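PDB 3ZIT: thioredoxin from Bacillus cereus, which probably transfers electrons in thiol-disulfide exchange, as a small glutaredoxin-like member of the thioredoxin superfamily. Local coordinates for residues B[1-13]-B[27-40]. The protein carries 1 engineered substitution. Residues are numbered along the deposited sequence; the frame is centred on the assembly and turned at random.
Sequences MKKIEVYAQPDCP and VAYEEFDVKKDAAA. Engineered in segment 1-13: Ala8 (natural residue Thr).
Asp33 lays its carboxylate against the ring of Pro10, and its OD1 is gripped by two backbone donors: Lys35 N, 2.9 Å from OD1 and nearly in line with its C-O bond, and Lys36 N, from above the carboxylate plane. CG anti to the backbone N (chi1 -179°) brings the group into this Asx turn, while Lys36 NZ forms a salt bridge to OD2 and also meets Pro10 CG at 3.4 Å. Next to it Lys35 NZ donates to Gln9 OE1 (2.7 Å), approaching from above the amide plane.

Leading into this turn, strands 4-8 and 30-33 form a parallel ladder of five backbone hydrogen bonds, from Glu30 N to Ile4 O through to Val34 N to Ala8 O; Ala8 is engineered. At its start, a water joins Ile4 N to Ala28 O. On one face the rings of Tyr7 and Phe32 point the same way, nearly parallel (21°) but slid apart, with Phe32 CD2 over Tyr7, 3.8 Å from its CZ. Tyr7 OH donates to Glu5 OE1 (2.6 Å), and Arg43 makes a cation-pi contact with Phe32. On the other face Val6 CG2 touches Tyr29 CD2 at 3.7 Å, and both residues pack on Leu22 of helix 13-24. Strand 4-8, that helix and strand 30-33 thus make the beta-alpha-beta unit of the thioredoxin fold, whose first strand leads to the Cys12-Cys15 disulfide.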
ATOM      1  N   MET B   1     -21.277  11.904   8.574  1.00 25.19           N
ATOM      2  CA  MET B   1     -20.113  11.010   8.092  1.00 18.93           C
ATOM      3  C   MET B   1     -20.451  10.432   6.722  1.00 18.26           C
ATOM      4  O   MET B   1     -21.585   9.981   6.501  1.00 22.61           O
ATOM      5  CB  MET B   1     -19.685   9.777   9.054  1.00 22.60           C
ATOM      6  CG  MET B   1     -19.366  10.083  10.529  1.00 27.38           C
ATOM      7  SD  MET B   1     -18.711   8.622  11.389  1.00 27.23           S
ATOM      8  CE  MET B   1     -20.254   7.693  11.477  1.00 29.39           C
ATOM      9  N   LYS B   2     -19.473  10.397   5.850  1.00 17.33           N
ATOM     10  CA  LYS B   2     -19.615   9.677   4.606  1.00 15.12           C
ATOM     11  C   LYS B   2     -19.323   8.234   4.923  1.00 13.68           C
ATOM     12  O   LYS B   2     -18.627   7.845   5.925  1.00 14.41           O
ATOM     13  CB  LYS B   2     -18.647  10.181   3.505  1.00 18.26           C
ATOM     14  CG  LYS B   2     -18.501  11.674   3.461  1.00 24.54           C
ATOM     15  CD  LYS B   2     -19.822  12.302   3.349  1.00 31.21           C
ATOM     16  CE  LYS B   2     -19.554  13.771   2.985  1.00 37.37           C
ATOM     17  NZ  LYS B   2     -20.472  14.157   1.883  1.00 52.72           N
ATOM     18  N   LYS B   3     -19.767   7.324   4.057  1.00 13.70           N
ATOM     19  CA  LYS B   3     -19.631   5.896   4.339  1.00 12.07           C
ATOM     20  C   LYS B   3     -18.176   5.457   4.485  1.00 10.60           C
ATOM     21  O   LYS B   3     -17.852   4.618   5.325  1.00 11.65           O
ATOM     22  CB  LYS B   3     -20.337   5.096   3.252  1.00 14.64           C
ATOM     23  CG  LYS B   3     -20.414   3.640   3.425  1.00 17.28           C
ATOM     24  CD  LYS B   3     -21.243   3.339   4.625  1.00 21.22           C
ATOM     25  CE  LYS B   3     -22.079   2.003   4.551  1.00 30.64           C
ATOM     26  NZ  LYS B   3     -23.547   1.681   4.200  1.00 32.44           N
ATOM     27  N   ILE B   4     -17.315   5.980   3.620  1.00  9.97           N
ATOM     28  CA  ILE B   4     -15.901   5.740   3.670  1.00  9.59           C
ATOM     29  C   ILE B   4     -15.175   7.009   3.639  1.00  8.97           C
ATOM     30  O   ILE B   4     -15.257   7.753   2.594  1.00 10.99           O
ATOM     31  CB  ILE B   4     -15.344   4.798   2.594  1.00 11.45           C
ATOM     32  CG1 ILE B   4     -16.209   3.560   2.372  1.00 15.57           C
ATOM     33  CG2 ILE B   4     -13.907   4.481   2.783  1.00 13.70           C
ATOM     34  CD1 ILE B   4     -16.335   3.185   0.963  1.00 26.63           C
ATOM     35  N   GLU B   5     -14.466   7.400   4.703  1.00  8.68           N
ATOM     36  CA  GLU B   5     -13.725   8.642   4.800  1.00  9.69           C
ATOM     37  C   GLU B   5     -12.260   8.344   4.955  1.00  8.41           C
ATOM     38  O   GLU B   5     -11.899   7.523   5.814  1.00 10.28           O
ATOM     39  CB  GLU B   5     -14.159   9.518   5.966  1.00 11.81           C
ATOM     40  CG  GLU B   5     -15.620   9.940   5.899  1.00 14.90           C
ATOM     41  CD  GLU B   5     -16.018  10.807   7.142  1.00 16.66           C
ATOM     42  OE1 GLU B   5     -15.321  10.808   8.166  1.00 16.81           O
ATOM     43  OE2 GLU B   5     -17.130  11.294   7.203  1.00 21.39           O
ATOM     44  N   VAL B   6     -11.417   9.017   4.216  1.00  7.74           N
ATOM     45  CA  VAL B   6      -9.960   8.908   4.328  1.00  7.70           C
ATOM     46  C   VAL B   6      -9.400  10.228   4.775  1.00  7.33           C
ATOM     47  O   VAL B   6      -9.582  11.233   4.092  1.00  9.57           O
ATOM     48  CB  VAL B   6      -9.355   8.474   2.992  1.00  9.24           C
ATOM     49  CG1 VAL B   6      -7.841   8.431   3.094  1.00 11.22           C
ATOM     50  CG2 VAL B   6      -9.931   7.159   2.554  1.00 10.44           C
ATOM     51  N   TYR B   7      -8.696  10.235   5.898  1.00  7.33           N
ATOM     52  CA  TYR B   7      -8.009  11.408   6.409  1.00  7.79           C
ATOM     53  C   TYR B   7      -6.522  11.289   6.091  1.00  7.58           C
ATOM     54  O   TYR B   7      -5.877  10.295   6.477  1.00  8.10           O
ATOM     55  CB  TYR B   7      -8.231  11.563   7.921  1.00  7.98           C
ATOM     56  CG  TYR B   7      -9.699  11.860   8.231  1.00  8.72           C
ATOM     57  CD1 TYR B   7     -10.639  10.875   8.276  1.00  9.70           C
ATOM     58  CD2 TYR B   7     -10.117  13.177   8.328  1.00  9.39           C
ATOM     59  CE1 TYR B   7     -11.996  11.152   8.367  1.00  9.84           C
ATOM     60  CE2 TYR B   7     -11.469  13.487   8.431  1.00 10.78           C
ATOM     61  CZ  TYR B   7     -12.395  12.505   8.430  1.00  9.85           C
ATOM     62  OH  TYR B   7     -13.740  12.840   8.496  1.00 12.16           O
ATOM     63  N   ALA B   8      -6.004  12.310   5.399  1.00  8.12           N
ATOM     64  CA  ALA B   8      -4.651  12.277   4.897  1.00  8.89           C
ATOM     65  C   ALA B   8      -4.012  13.662   5.072  1.00  9.63           C
ATOM     66  O   ALA B   8      -4.671  14.591   5.527  1.00  9.93           O
ATOM     67  CB  ALA B   8      -4.622  11.897   3.407  1.00 12.18           C
ATOM     68  N   GLN B   9      -2.771  13.778   4.702  1.00 11.75           N
ATOM     69  CA  GLN B   9      -2.066  15.065   4.678  1.00 13.35           C
ATOM     70  C   GLN B   9      -0.930  14.917   3.668  1.00 13.75           C
ATOM     71  O   GLN B   9      -0.579  13.789   3.270  1.00 13.37           O
ATOM     72  CB  GLN B   9      -1.652  15.563   6.003  1.00 14.67           C
ATOM     73  CG  GLN B   9      -0.591  14.678   6.614  1.00 14.75           C
ATOM     74  CD  GLN B   9      -0.047  15.233   8.006  1.00 20.20           C
ATOM     75  OE1 GLN B   9      -0.648  15.957   8.750  1.00 27.10           O
ATOM     76  NE2 GLN B   9       1.127  14.794   8.336  1.00 26.38           N
ATOM     77  N   PRO B  10      -0.316  16.047   3.290  1.00 15.40           N
ATOM     78  CA  PRO B  10       0.850  16.004   2.384  1.00 16.00           C
ATOM     79  C   PRO B  10       2.064  15.354   3.103  1.00 13.87           C
ATOM     80  O   PRO B  10       2.135  15.249   4.365  1.00 16.15           O
ATOM     81  CB  PRO B  10       1.219  17.479   2.179  1.00 19.28           C
ATOM     82  CG  PRO B  10      -0.030  18.187   2.481  1.00 19.42           C
ATOM     83  CD  PRO B  10      -0.718  17.434   3.567  1.00 17.50           C
ATOM     84  N   ASP B  11       3.007  14.905   2.319  1.00 15.25           N
ATOM     85  CA  ASP B  11       4.241  14.333   2.751  1.00 15.83           C
ATOM     86  C   ASP B  11       3.928  13.191   3.680  1.00 13.27           C
ATOM     87  O   ASP B  11       4.499  13.061   4.775  1.00 15.22           O
ATOM     88  CB  ASP B  11       5.130  15.325   3.436  1.00 19.70           C
ATOM     89  CG  ASP B  11       6.596  14.829   3.479  1.00 22.34           C
ATOM     90  OD1 ASP B  11       6.959  13.773   2.856  1.00 28.07           O
ATOM     91  OD2 ASP B  11       7.351  15.494   4.195  1.00 26.85           O
ATOM     92  N   CYS B  12       3.094  12.259   3.219  1.00 13.34           N
ATOM     93  CA  CYS B  12       2.609  11.199   4.041  1.00 11.37           C
ATOM     94  C   CYS B  12       2.548   9.986   3.120  1.00 10.45           C
ATOM     95  O   CYS B  12       1.530   9.598   2.565  1.00 10.92           O
ATOM     96  CB  CYS B  12       1.231  11.544   4.601  1.00 12.40           C
ATOM     97  SG  CYS B  12       0.537  10.162   5.611  1.00 11.06           S
ATOM     98  N   PRO B  13       3.703   9.358   2.925  1.00 12.48           N
ATOM     99  CA  PRO B  13       3.705   8.158   2.042  1.00 12.87           C
ATOM    100  C   PRO B  13       2.714   7.056   2.473  1.00 11.16           C
ATOM    101  O   PRO B  13       2.067   6.453   1.610  1.00 11.92           O
ATOM    102  CB  PRO B  13       5.151   7.665   2.047  1.00 16.10           C
ATOM    103  CG  PRO B  13       5.927   8.907   2.230  1.00 17.06           C
ATOM    104  CD  PRO B  13       5.067   9.738   3.237  1.00 15.33           C
ATOM    105  N   VAL B  27     -12.607   1.340  -4.508  1.00  8.45           N
ATOM    106  CA  VAL B  27     -13.396   1.702  -3.390  1.00  8.53           C
ATOM    107  C   VAL B  27     -13.910   3.116  -3.531  1.00  9.36           C
ATOM    108  O   VAL B  27     -13.183   4.015  -3.952  1.00 10.52           O
ATOM    109  CB  VAL B  27     -12.562   1.577  -2.074  1.00  8.29           C
ATOM    110  CG1 VAL B  27     -13.246   2.150  -0.896  1.00  9.37           C
ATOM    111  CG2 VAL B  27     -12.222   0.077  -1.846  1.00 10.22           C
ATOM    112  N   ALA B  28     -15.196   3.327  -3.172  1.00  9.31           N
ATOM    113  CA  ALA B  28     -15.846   4.648  -3.323  1.00 10.28           C
ATOM    114  C   ALA B  28     -15.652   5.424  -2.053  1.00  9.27           C
ATOM    115  O   ALA B  28     -16.533   5.545  -1.258  1.00 15.71           O
ATOM    116  CB  ALA B  28     -17.309   4.458  -3.616  1.00 13.69           C
ATOM    117  N   TYR B  29     -14.505   6.074  -1.873  1.00 12.30           N
ATOM    118  CA  TYR B  29     -14.177   6.865  -0.679  1.00 11.32           C
ATOM    119  C   TYR B  29     -14.208   8.372  -0.940  1.00 10.66           C
ATOM    120  O   TYR B  29     -14.132   8.812  -2.106  1.00 12.32           O
ATOM    121  CB  TYR B  29     -12.780   6.497  -0.118  1.00 11.23           C
ATOM    122  CG  TYR B  29     -11.653   6.778  -1.000  1.00 10.18           C
ATOM    123  CD1 TYR B  29     -11.218   5.860  -1.912  1.00 12.50           C
ATOM    124  CD2 TYR B  29     -10.956   8.000  -0.945  1.00 10.80           C
ATOM    125  CE1 TYR B  29     -10.107   6.130  -2.773  1.00 14.06           C
ATOM    126  CE2 TYR B  29      -9.865   8.280  -1.741  1.00 12.43           C
ATOM    127  CZ  TYR B  29      -9.446   7.337  -2.670  1.00 13.99           C
ATOM    128  OH  TYR B  29      -8.345   7.608  -3.470  1.00 18.49           O
ATOM    129  N   GLU B  30     -14.308   9.153   0.122  1.00 10.33           N
ATOM    130  CA  GLU B  30     -14.094  10.621   0.136  1.00 11.79           C
ATOM    131  C   GLU B  30     -12.886  10.891   0.972  1.00 10.41           C
ATOM    132  O   GLU B  30     -12.728  10.293   2.049  1.00 12.43           O
ATOM    133  CB  GLU B  30     -15.307  11.331   0.690  1.00 15.96           C
ATOM    134  CG  GLU B  30     -16.557  11.089  -0.145  1.00 21.64           C
ATOM    135  CD  GLU B  30     -17.599  12.150   0.078  1.00 35.74           C
ATOM    136  OE1 GLU B  30     -17.291  13.250   0.662  1.00 33.90           O
ATOM    137  OE2 GLU B  30     -18.713  11.934  -0.418  1.00 37.23           O
ATOM    138  N   GLU B  31     -12.030  11.802   0.543  1.00  9.38           N
ATOM    139  CA  GLU B  31     -10.845  12.115   1.268  1.00  9.28           C
ATOM    140  C   GLU B  31     -10.845  13.494   1.821  1.00  8.29           C
ATOM    141  O   GLU B  31     -11.553  14.431   1.308  1.00  9.76           O
ATOM    142  CB  GLU B  31      -9.575  11.918   0.491  1.00 10.27           C
ATOM    143  CG  GLU B  31      -9.376  12.962  -0.587  1.00 13.00           C
ATOM    144  CD  GLU B  31      -8.255  12.518  -1.375  1.00 17.08           C
ATOM    145  OE1 GLU B  31      -7.067  12.695  -0.923  1.00 22.13           O
ATOM    146  OE2 GLU B  31      -8.416  11.719  -2.264  1.00 18.28           O
ATOM    147  N   PHE B  32     -10.029  13.763   2.855  1.00  8.32           N
ATOM    148  CA  PHE B  32      -9.861  15.017   3.481  1.00  8.57           C
ATOM    149  C   PHE B  32      -8.398  15.220   3.786  1.00  9.56           C
ATOM    150  O   PHE B  32      -7.720  14.277   4.166  1.00 13.48           O
ATOM    151  CB  PHE B  32     -10.618  15.145   4.781  1.00 10.60           C
ATOM    152  CG  PHE B  32     -12.055  14.859   4.611  1.00 10.91           C
ATOM    153  CD1 PHE B  32     -12.917  15.875   4.184  1.00 13.47           C
ATOM    154  CD2 PHE B  32     -12.573  13.591   4.748  1.00 12.51           C
ATOM    155  CE1 PHE B  32     -14.265  15.582   3.970  1.00 15.37           C
ATOM    156  CE2 PHE B  32     -13.913  13.281   4.547  1.00 18.18           C
ATOM    157  CZ  PHE B  32     -14.758  14.300   4.106  1.00 17.18           C
ATOM    158  N   ASP B  33      -7.911  16.463   3.636  1.00  9.52           N
ATOM    159  CA  ASP B  33      -6.525  16.864   3.955  1.00  9.65           C
ATOM    160  C   ASP B  33      -6.563  17.618   5.244  1.00  9.72           C
ATOM    161  O   ASP B  33      -7.099  18.702   5.295  1.00 11.42           O
ATOM    162  CB  ASP B  33      -5.991  17.663   2.796  1.00 11.43           C
ATOM    163  CG  ASP B  33      -4.541  18.110   2.999  1.00 12.21           C
ATOM    164  OD1 ASP B  33      -4.176  18.465   4.085  1.00 12.68           O
ATOM    165  OD2 ASP B  33      -3.809  18.151   1.949  1.00 16.21           O
ATOM    166  N   VAL B  34      -6.033  17.010   6.311  1.00  9.20           N
ATOM    167  CA  VAL B  34      -6.116  17.599   7.632  1.00  9.37           C
ATOM    168  C   VAL B  34      -5.198  18.769   7.838  1.00 10.44           C
ATOM    169  O   VAL B  34      -5.271  19.416   8.861  1.00 13.53           O
ATOM    170  CB  VAL B  34      -6.011  16.521   8.732  1.00 10.39           C
ATOM    171  CG1 VAL B  34      -7.069  15.493   8.616  1.00 10.74           C
ATOM    172  CG2 VAL B  34      -4.609  15.894   8.806  1.00 12.22           C
ATOM    173  N   LYS B  35      -4.249  19.022   6.922  1.00 10.42           N
ATOM    174  CA  LYS B  35      -3.467  20.257   7.011  1.00 11.67           C
ATOM    175  C   LYS B  35      -4.283  21.408   6.445  1.00 11.28           C
ATOM    176  O   LYS B  35      -4.237  22.512   6.952  1.00 14.42           O
ATOM    177  CB  LYS B  35      -2.142  20.096   6.261  1.00 13.37           C
ATOM    178  CG  LYS B  35      -1.095  19.268   6.967  1.00 16.10           C
ATOM    179  CD  LYS B  35      -0.474  20.072   8.093  1.00 19.43           C
ATOM    180  CE  LYS B  35       0.723  19.267   8.658  1.00 22.09           C
ATOM    181  NZ  LYS B  35       0.274  18.292   9.704  1.00 32.62           N
ATOM    182  N   LYS B  36      -5.021  21.200   5.355  1.00 11.74           N
ATOM    183  CA  LYS B  36      -5.754  22.240   4.605  1.00 11.91           C
ATOM    184  C   LYS B  36      -7.144  22.422   5.077  1.00 11.98           C
ATOM    185  O   LYS B  36      -7.761  23.419   4.739  1.00 17.74           O
ATOM    186  CB  LYS B  36      -5.740  21.905   3.123  1.00 12.48           C
ATOM    187  CG  LYS B  36      -4.347  21.833   2.538  1.00 12.70           C
ATOM    188  CD  LYS B  36      -4.413  21.461   1.040  1.00 15.86           C
ATOM    189  CE  LYS B  36      -3.094  21.283   0.305  1.00 16.95           C
ATOM    190  NZ  LYS B  36      -2.185  20.366   0.989  1.00 16.13           N
ATOM    191  N   ASP B  37      -7.735  21.464   5.771  1.00 13.18           N
ATOM    192  CA  ASP B  37      -9.112  21.482   6.180  1.00 13.23           C
ATOM    193  C   ASP B  37      -9.159  21.337   7.721  1.00 12.46           C
ATOM    194  O   ASP B  37      -9.047  20.255   8.249  1.00 12.44           O
ATOM    195  CB  ASP B  37      -9.876  20.409   5.448  1.00 13.10           C
ATOM    196  CG  ASP B  37     -11.339  20.287   5.799  1.00 13.99           C
ATOM    197  OD1 ASP B  37     -11.773  20.858   6.841  1.00 16.04           O
ATOM    198  OD2 ASP B  37     -12.111  19.542   5.114  1.00 17.94           O
ATOM    199  N   ALA B  38      -9.267  22.474   8.428  1.00 15.19           N
ATOM    200  CA  ALA B  38      -9.281  22.485   9.879  1.00 17.18           C
ATOM    201  C   ALA B  38     -10.470  21.714  10.439  1.00 14.43           C
ATOM    202  O   ALA B  38     -10.345  21.100  11.495  1.00 14.99           O
ATOM    203  CB  ALA B  38      -9.295  23.919  10.346  1.00 18.76           C
ATOM    204  N   ALA B  39     -11.631  21.697   9.764  1.00 14.77           N
ATOM    205  CA  ALA B  39     -12.763  20.923  10.251  1.00 14.81           C
ATOM    206  C   ALA B  39     -12.477  19.436  10.240  1.00 12.82           C
ATOM    207  O   ALA B  39     -12.771  18.679  11.170  1.00 13.25           O
ATOM    208  CB  ALA B  39     -14.035  21.191   9.428  1.00 17.35           C
ATOM    209  N   ALA B  40     -11.859  18.963   9.134  1.00 12.31           N
ATOM    210  CA  ALA B  40     -11.446  17.580   8.998  1.00 10.94           C
ATOM    211  C   ALA B  40     -10.406  17.204  10.092  1.00  9.62           C
ATOM    212  O   ALA B  40     -10.516  16.130  10.698  1.00  9.90           O
ATOM    213  CB  ALA B  40     -10.858  17.337   7.624  1.00 10.49           C
TER
HETATM  214  O   HOH W   1     -17.617   7.264   0.816  1.00 13.63           O